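Side-chain contacts in hookworm platelet inhibitor 1 (Ancylostoma caninum, PDB 4TPV), which inhibits platelet aggregation and adhesion for the blood-feeding hookworm, possibly by binding the integrins that recognise fibrinogen and collagen: residues T20-G25 against I80-G85; N108-V113 against E140-G145. One frame throughout, in Å; residues are numbered along the deposited sequence.

Contact 1 (T20-G25 against I80-G85)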
ATOM      1  N   THR A  20       3.585  -6.738  -2.690  1.00 10.79           N
ATOM      2  CA  THR A  20       4.527  -5.974  -1.879  1.00  9.96           C
ATOM      3  C   THR A  20       5.544  -5.243  -2.758  1.00 11.60           C
ATOM      4  O   THR A  20       5.801  -4.059  -2.565  1.00 13.87           O
ATOM      5  CB  THR A  20       5.260  -6.882  -0.899  1.00 16.36           C
ATOM      6  OG1 THR A  20       4.291  -7.647  -0.161  1.00 12.28           O
ATOM      7  CG2 THR A  20       6.130  -6.052   0.062  1.00 11.15           C
ATOM      8  N   GLU A  21       6.116  -5.957  -3.723  1.00 12.96           N
ATOM      9  CA  GLU A  21       7.097  -5.336  -4.612  1.00 12.28           C
ATOM     10  C   GLU A  21       6.498  -4.205  -5.436  1.00 11.62           C
ATOM     11  O   GLU A  21       7.145  -3.157  -5.649  1.00  9.29           O
ATOM     12  CB  GLU A  21       7.708  -6.380  -5.549  1.00 17.47           C
ATOM     13  CG  GLU A  21       8.937  -5.874  -6.329  1.00 18.20           C
ATOM     14  CD  GLU A  21       8.603  -4.996  -7.529  1.00 24.06           C
ATOM     15  OE1 GLU A  21       7.536  -5.187  -8.153  1.00 25.92           O
ATOM     16  OE2 GLU A  21       9.421  -4.100  -7.842  1.00 22.13           O
ATOM     17  N   LEU A  22       5.279  -4.411  -5.932  1.00 12.91           N
ATOM     18  CA  LEU A  22       4.606  -3.388  -6.728  1.00 12.58           C
ATOM     19  C   LEU A  22       4.424  -2.106  -5.913  1.00 11.03           C
ATOM     20  O   LEU A  22       4.781  -1.011  -6.361  1.00  9.38           O
ATOM     21  CB  LEU A  22       3.259  -3.904  -7.219  1.00 12.77           C
ATOM     22  CG  LEU A  22       2.647  -3.144  -8.388  1.00 16.00           C
ATOM     23  CD1 LEU A  22       3.555  -3.307  -9.620  1.00 12.92           C
ATOM     24  CD2 LEU A  22       1.257  -3.708  -8.657  1.00 17.26           C
ATOM     25  N   HIS A  23       3.926  -2.247  -4.687  1.00  8.84           N
ATOM     26  CA  HIS A  23       3.766  -1.078  -3.817  1.00  7.56           C
ATOM     27  C   HIS A  23       5.094  -0.371  -3.522  1.00  8.38           C
ATOM     28  O   HIS A  23       5.184   0.854  -3.569  1.00 10.82           O
ATOM     29  CB  HIS A  23       3.124  -1.477  -2.486  1.00  8.75           C
ATOM     30  CG  HIS A  23       1.633  -1.605  -2.539  1.00  8.26           C
ATOM     31  ND1 HIS A  23       0.996  -2.692  -3.092  1.00  8.76           N
ATOM     32  CD2 HIS A  23       0.652  -0.787  -2.079  1.00  8.60           C
ATOM     33  CE1 HIS A  23      -0.316  -2.527  -2.999  1.00  8.29           C
ATOM     34  NE2 HIS A  23      -0.547  -1.380  -2.385  1.00  8.21           N
ATOM     35  N   ASN A  24       6.129  -1.135  -3.202  1.00  8.99           N
ATOM     36  CA  ASN A  24       7.400  -0.497  -2.921  1.00  9.16           C
ATOM     37  C   ASN A  24       7.998   0.200  -4.151  1.00  9.75           C
ATOM     38  O   ASN A  24       8.560   1.281  -4.021  1.00  9.32           O
ATOM     39  CB  ASN A  24       8.365  -1.522  -2.332  1.00  9.64           C
ATOM     40  CG  ASN A  24       8.104  -1.754  -0.857  1.00 11.45           C
ATOM     41  OD1 ASN A  24       7.692  -0.839  -0.152  1.00 10.79           O
ATOM     42  ND2 ASN A  24       8.382  -2.961  -0.382  1.00 13.20           N
ATOM     43  N   GLY A  25       7.839  -0.387  -5.337  1.00 10.00           N
ATOM     44  CA  GLY A  25       8.237   0.297  -6.565  1.00  9.32           C
ATOM     45  C   GLY A  25       7.474   1.596  -6.792  1.00  7.86           C
ATOM     46  O   GLY A  25       8.048   2.592  -7.254  1.00 10.04           O
ATOM     47  N   ILE A  80      -3.680 -10.257 -11.212  1.00 10.46           N
ATOM     48  CA  ILE A  80      -4.477  -9.579 -10.198  1.00  8.05           C
ATOM     49  C   ILE A  80      -3.724  -8.426  -9.510  1.00  9.28           C
ATOM     50  O   ILE A  80      -4.250  -7.311  -9.436  1.00 11.93           O
ATOM     51  CB  ILE A  80      -5.007 -10.607  -9.174  1.00 12.27           C
ATOM     52  CG1 ILE A  80      -6.014 -11.519  -9.880  1.00 18.68           C
ATOM     53  CG2 ILE A  80      -5.649  -9.910  -7.993  1.00 14.48           C
ATOM     54  CD1 ILE A  80      -6.644 -12.570  -8.980  1.00 21.88           C
ATOM     55  N   PRO A  81      -2.479  -8.649  -9.058  1.00  9.84           N
ATOM     56  CA  PRO A  81      -1.739  -7.540  -8.447  1.00 11.89           C
ATOM     57  C   PRO A  81      -1.566  -6.337  -9.389  1.00 10.20           C
ATOM     58  O   PRO A  81      -1.756  -5.202  -8.945  1.00 10.69           O
ATOM     59  CB  PRO A  81      -0.384  -8.175  -8.090  1.00 15.17           C
ATOM     60  CG  PRO A  81      -0.695  -9.622  -7.902  1.00 13.46           C
ATOM     61  CD  PRO A  81      -1.758  -9.933  -8.924  1.00 10.11           C
ATOM     62  N   LEU A  82      -1.245  -6.557 -10.666  1.00  8.05           N
ATOM     63  CA  LEU A  82      -1.125  -5.432 -11.589  1.00  9.67           C
ATOM     64  C   LEU A  82      -2.461  -4.779 -11.903  1.00  9.16           C
ATOM     65  O   LEU A  82      -2.524  -3.555 -12.020  1.00 11.70           O
ATOM     66  CB  LEU A  82      -0.457  -5.858 -12.903  1.00  8.57           C
ATOM     67  CG  LEU A  82       1.033  -6.152 -12.754  1.00 10.86           C
ATOM     68  CD1 LEU A  82       1.507  -6.858 -14.012  1.00 13.73           C
ATOM     69  CD2 LEU A  82       1.817  -4.837 -12.531  1.00 12.44           C
ATOM     70  N   GLU A  83      -3.525  -5.571 -12.037  1.00  9.77           N
ATOM     71  CA  GLU A  83      -4.844  -5.000 -12.340  1.00  9.84           C
ATOM     72  C   GLU A  83      -5.251  -4.032 -11.225  1.00 11.96           C
ATOM     73  O   GLU A  83      -5.646  -2.892 -11.499  1.00 13.18           O
ATOM     74  CB  GLU A  83      -5.878  -6.125 -12.553  1.00 13.57           C
ATOM     75  CG  GLU A  83      -7.195  -5.716 -13.217  1.00 19.45           C
ATOM     76  CD  GLU A  83      -7.074  -5.343 -14.703  1.00 21.88           C
ATOM     77  OE1 GLU A  83      -6.367  -6.030 -15.494  1.00 14.86           O
ATOM     78  OE2 GLU A  83      -7.731  -4.361 -15.090  1.00 22.52           O
ATOM     79  N   ALA A  84      -5.094  -4.444  -9.974  1.00  9.20           N
ATOM     80  CA  ALA A  84      -5.407  -3.572  -8.846  1.00  9.93           C
ATOM     81  C   ALA A  84      -4.409  -2.425  -8.733  1.00 10.77           C
ATOM     82  O   ALA A  84      -4.808  -1.265  -8.584  1.00 10.30           O
ATOM     83  CB  ALA A  84      -5.431  -4.374  -7.541  1.00 11.04           C
ATOM     84  N   GLY A  85      -3.117  -2.750  -8.757  1.00 10.48           N
ATOM     85  CA  GLY A  85      -2.095  -1.743  -8.575  1.00 11.30           C
ATOM     86  C   GLY A  85      -2.240  -0.610  -9.567  1.00 12.08           C
ATOM     87  O   GLY A  85      -2.145   0.564  -9.209  1.00 10.45           O
TER

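Contact 2 (N108-V113 against E140-G145)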
ATOM      1  N   ASN A 108      -7.057   5.661  -2.961  1.00  9.65           N
ATOM      2  CA  ASN A 108      -6.197   4.492  -3.150  1.00  9.27           C
ATOM      3  C   ASN A 108      -4.737   4.901  -3.302  1.00  8.05           C
ATOM      4  O   ASN A 108      -3.844   4.315  -2.677  1.00  7.96           O
ATOM      5  CB  ASN A 108      -6.656   3.674  -4.359  1.00  9.00           C
ATOM      6  CG  ASN A 108      -8.053   3.126  -4.182  1.00 10.83           C
ATOM      7  OD1 ASN A 108      -8.301   2.301  -3.288  1.00 11.99           O
ATOM      8  ND2 ASN A 108      -8.967   3.552  -5.036  1.00 11.47           N
ATOM      9  N   ILE A 109      -4.464   5.897  -4.134  1.00  7.96           N
ATOM     10  CA  ILE A 109      -3.074   6.284  -4.285  1.00  6.97           C
ATOM     11  C   ILE A 109      -2.522   6.807  -2.948  1.00  8.07           C
ATOM     12  O   ILE A 109      -1.405   6.500  -2.588  1.00  6.95           O
ATOM     13  CB  ILE A 109      -2.873   7.328  -5.417  1.00 11.15           C
ATOM     14  CG1 ILE A 109      -1.386   7.667  -5.574  1.00 12.28           C
ATOM     15  CG2 ILE A 109      -3.673   8.589  -5.162  1.00 12.46           C
ATOM     16  CD1 ILE A 109      -0.530   6.509  -6.111  1.00 13.18           C
ATOM     17  N   ALA A 110      -3.325   7.566  -2.207  1.00 10.08           N
ATOM     18  CA  ALA A 110      -2.866   8.082  -0.912  1.00  7.28           C
ATOM     19  C   ALA A 110      -2.488   6.952   0.060  1.00  7.15           C
ATOM     20  O   ALA A 110      -1.496   7.075   0.805  1.00  9.59           O
ATOM     21  CB  ALA A 110      -3.939   8.993  -0.304  1.00  9.70           C
ATOM     22  N   ASN A 111      -3.253   5.865   0.073  1.00  7.71           N
ATOM     23  CA  ASN A 111      -2.912   4.754   0.949  1.00  8.51           C
ATOM     24  C   ASN A 111      -1.585   4.137   0.521  1.00  7.37           C
ATOM     25  O   ASN A 111      -0.768   3.752   1.360  1.00  8.38           O
ATOM     26  CB  ASN A 111      -4.006   3.676   0.944  1.00  8.63           C
ATOM     27  CG  ASN A 111      -4.943   3.775   2.145  1.00  8.12           C
ATOM     28  OD1 ASN A 111      -4.513   4.010   3.286  1.00  8.69           O
ATOM     29  ND2 ASN A 111      -6.237   3.560   1.893  1.00  9.61           N
ATOM     30  N   MET A 112      -1.372   4.047  -0.795  1.00  8.18           N
ATOM     31  CA  MET A 112      -0.170   3.400  -1.312  1.00  6.77           C
ATOM     32  C   MET A 112       1.097   4.208  -1.072  1.00  6.79           C
ATOM     33  O   MET A 112       2.161   3.622  -0.888  1.00  8.71           O
ATOM     34  CB  MET A 112      -0.301   3.097  -2.814  1.00  7.32           C
ATOM     35  CG  MET A 112      -1.339   2.043  -3.137  1.00  9.27           C
ATOM     36  SD  MET A 112      -1.073   1.250  -4.742  1.00 10.30           S
ATOM     37  CE  MET A 112      -1.113   2.655  -5.845  1.00 11.70           C
ATOM     38  N   VAL A 113       0.998   5.538  -1.049  1.00  7.06           N
ATOM     39  CA  VAL A 113       2.201   6.371  -0.886  1.00  9.32           C
ATOM     40  C   VAL A 113       2.240   7.190   0.414  1.00  8.53           C
ATOM     41  O   VAL A 113       3.134   8.031   0.599  1.00  9.61           O
ATOM     42  CB  VAL A 113       2.391   7.305  -2.107  1.00  9.08           C
ATOM     43  CG1 VAL A 113       2.515   6.466  -3.386  1.00  9.67           C
ATOM     44  CG2 VAL A 113       1.260   8.362  -2.200  1.00  8.24           C
ATOM     45  N   GLU A 140      -2.254   3.076  11.164  1.00 13.20           N
ATOM     46  CA  GLU A 140      -3.301   4.035  10.835  1.00 11.25           C
ATOM     47  C   GLU A 140      -2.820   5.482  10.934  1.00 15.11           C
ATOM     48  O   GLU A 140      -2.265   5.906  11.951  1.00 18.46           O
ATOM     49  CB  GLU A 140      -4.515   3.820  11.739  1.00 19.39           C
ATOM     50  CG  GLU A 140      -5.242   2.508  11.487  1.00 27.61           C
ATOM     51  CD  GLU A 140      -6.359   2.267  12.490  1.00 42.62           C
ATOM     52  OE1 GLU A 140      -6.495   3.071  13.442  1.00 48.72           O
ATOM     53  OE2 GLU A 140      -7.098   1.273  12.328  1.00 48.54           O
ATOM     54  N   ALA A 141      -3.055   6.239   9.867  1.00 10.37           N
ATOM     55  CA  ALA A 141      -2.551   7.599   9.759  1.00 11.99           C
ATOM     56  C   ALA A 141      -3.348   8.450   8.769  1.00 13.10           C
ATOM     57  O   ALA A 141      -3.433   9.660   8.933  1.00 13.97           O
ATOM     58  CB  ALA A 141      -1.083   7.573   9.343  1.00 13.06           C
ATOM     59  N   LYS A 142      -3.910   7.832   7.733  1.00  9.41           N
ATOM     60  CA  LYS A 142      -4.556   8.570   6.646  1.00 11.34           C
ATOM     61  C   LYS A 142      -5.853   9.257   7.104  1.00 11.06           C
ATOM     62  O   LYS A 142      -6.616   8.714   7.896  1.00 12.21           O
ATOM     63  CB  LYS A 142      -4.837   7.631   5.472  1.00  7.71           C
ATOM     64  CG  LYS A 142      -5.662   8.214   4.303  1.00  7.75           C
ATOM     65  CD  LYS A 142      -5.543   7.250   3.108  1.00  8.40           C
ATOM     66  CE  LYS A 142      -6.655   7.415   2.053  1.00 10.68           C
ATOM     67  NZ  LYS A 142      -7.991   6.923   2.535  1.00 10.26           N
ATOM     68  N   GLY A 143      -6.097  10.461   6.603  1.00  9.92           N
ATOM     69  CA  GLY A 143      -7.289  11.205   6.965  1.00 11.46           C
ATOM     70  C   GLY A 143      -7.389  12.480   6.152  1.00 10.12           C
ATOM     71  O   GLY A 143      -6.365  13.028   5.725  1.00 11.17           O
ATOM     72  N   ASP A 144      -8.619  12.946   5.952  1.00  9.04           N
ATOM     73  CA  ASP A 144      -8.881  14.192   5.229  1.00  9.35           C
ATOM     74  C   ASP A 144      -8.074  15.328   5.839  1.00  9.61           C
ATOM     75  O   ASP A 144      -8.094  15.536   7.056  1.00 10.98           O
ATOM     76  CB  ASP A 144     -10.375  14.516   5.263  1.00 11.18           C
ATOM     77  CG  ASP A 144     -10.760  15.652   4.342  1.00 15.51           C
ATOM     78  OD1 ASP A 144     -10.045  15.928   3.353  1.00 13.30           O
ATOM     79  OD2 ASP A 144     -11.821  16.262   4.605  1.00 23.33           O
ATOM     80  N   GLY A 145      -7.372  16.063   4.971  1.00 10.07           N
ATOM     81  CA  GLY A 145      -6.642  17.246   5.386  1.00 11.26           C
ATOM     82  C   GLY A 145      -5.263  16.981   5.957  1.00 11.76           C
ATOM     83  O   GLY A 145      -4.529  17.926   6.285  1.00 13.31           O
TER

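Contact 1 (T20-G25 against I80-G85)
Pro81 O accepts the helical hydrogen bond of Gly85 N, with N to O 2.8 Å, and is also touched by a methyl of Leu22. Across the gap, Leu22 CD2 lies 3.4 Å from Pro81 O. Leu22 CD2 also lies 3.9 Å from Gly85 CA, one turn on. Gly85 has no side chain, and CD2 fits where one would otherwise stand. The other branch of Leu22 goes to a different neighbour: Leu22 CD1 meets Leu82 CD2 at 3.7 Å. The two leucine side chains run roughly perpendicular. Leu22 CB already points at helix 80-89, and chi1 of -162° carries CG on, away from its own N. The helix segments run roughly parallel, at 33°, with axes 10.4 Å apart, a separation bridged mainly by Leu22. Both helices pack on the central sheet of the CAP domain, where Thr20 touches Leu120 and Ile80 touches Val124 of strand 119-127. Pro81 also packs on Met18 and Phe19, an earlier turn of helix 13-34. No hydrogen bond joins the two segments. The contact therefore rests on van der Waals packing, with one leucine methyl on the backbone at Pro81 O and Gly85 and the other on Leu82.

Contact 2 (N108-V113 against E140-G145)
Lys142 lays the aliphatic part of its chain across the Asn111 amide and beside the Ala110 methyl. Lys142 CD is 3.4 Å from Asn111 OD1 and 3.7 Å from Asn111 CG. One step further along, Lys142 CE lies 3.9 Å from Ala110 CB. The side chains of Asn111 and Lys142 cross nearly at right angles. The lysine runs out nearly extended from its backbone and bends only at the last torsion (chi4 -71°), which turns NZ off the line of the chain. That turn takes the ammonium to Glu66 OE1, a salt bridge, and to Ser107 OG, a hydrogen bond. Asn111 ND2 is held by Asn69 OD1 and by the backbone oxygen of Glu66, which fixes how the amide is turned. Further out, Glu67 OE2 accepts from the backbone N of both Ala141 and Lys142 and holds the backbone of the loop at these two residues. No hydrogen bond runs directly between the segments. Helix 107-113 and the loop after strand 130-138 are joined by lysine methylenes laid on an amide and a methyl, while the buried charge is answered by Glu66, which probably keeps the lysine protonated.

The two contacts come one after the other along the chain: both segments of contact 1 precede those of contact 2. Their centres are about 17 Å apart, with the middle of the chain between them. Helix 80-89 carries a segment of contact 1, and helix 107-113, the next helix, a segment of contact 2. Helices 13-34 and 107-113 also meet directly, since Met112 SD lies 3.6 Å from His23 NE2. Tyr137 of strand 130-138 lies against both of these helices, and its OH is hydrogen-bonded to His23 NE2. Contact 1 joins two helices within the CAP domain. Contact 2 ties helix 107-113 to the loop that leads away from the sheet toward the C-terminal, cysteine-rich part of this monomer.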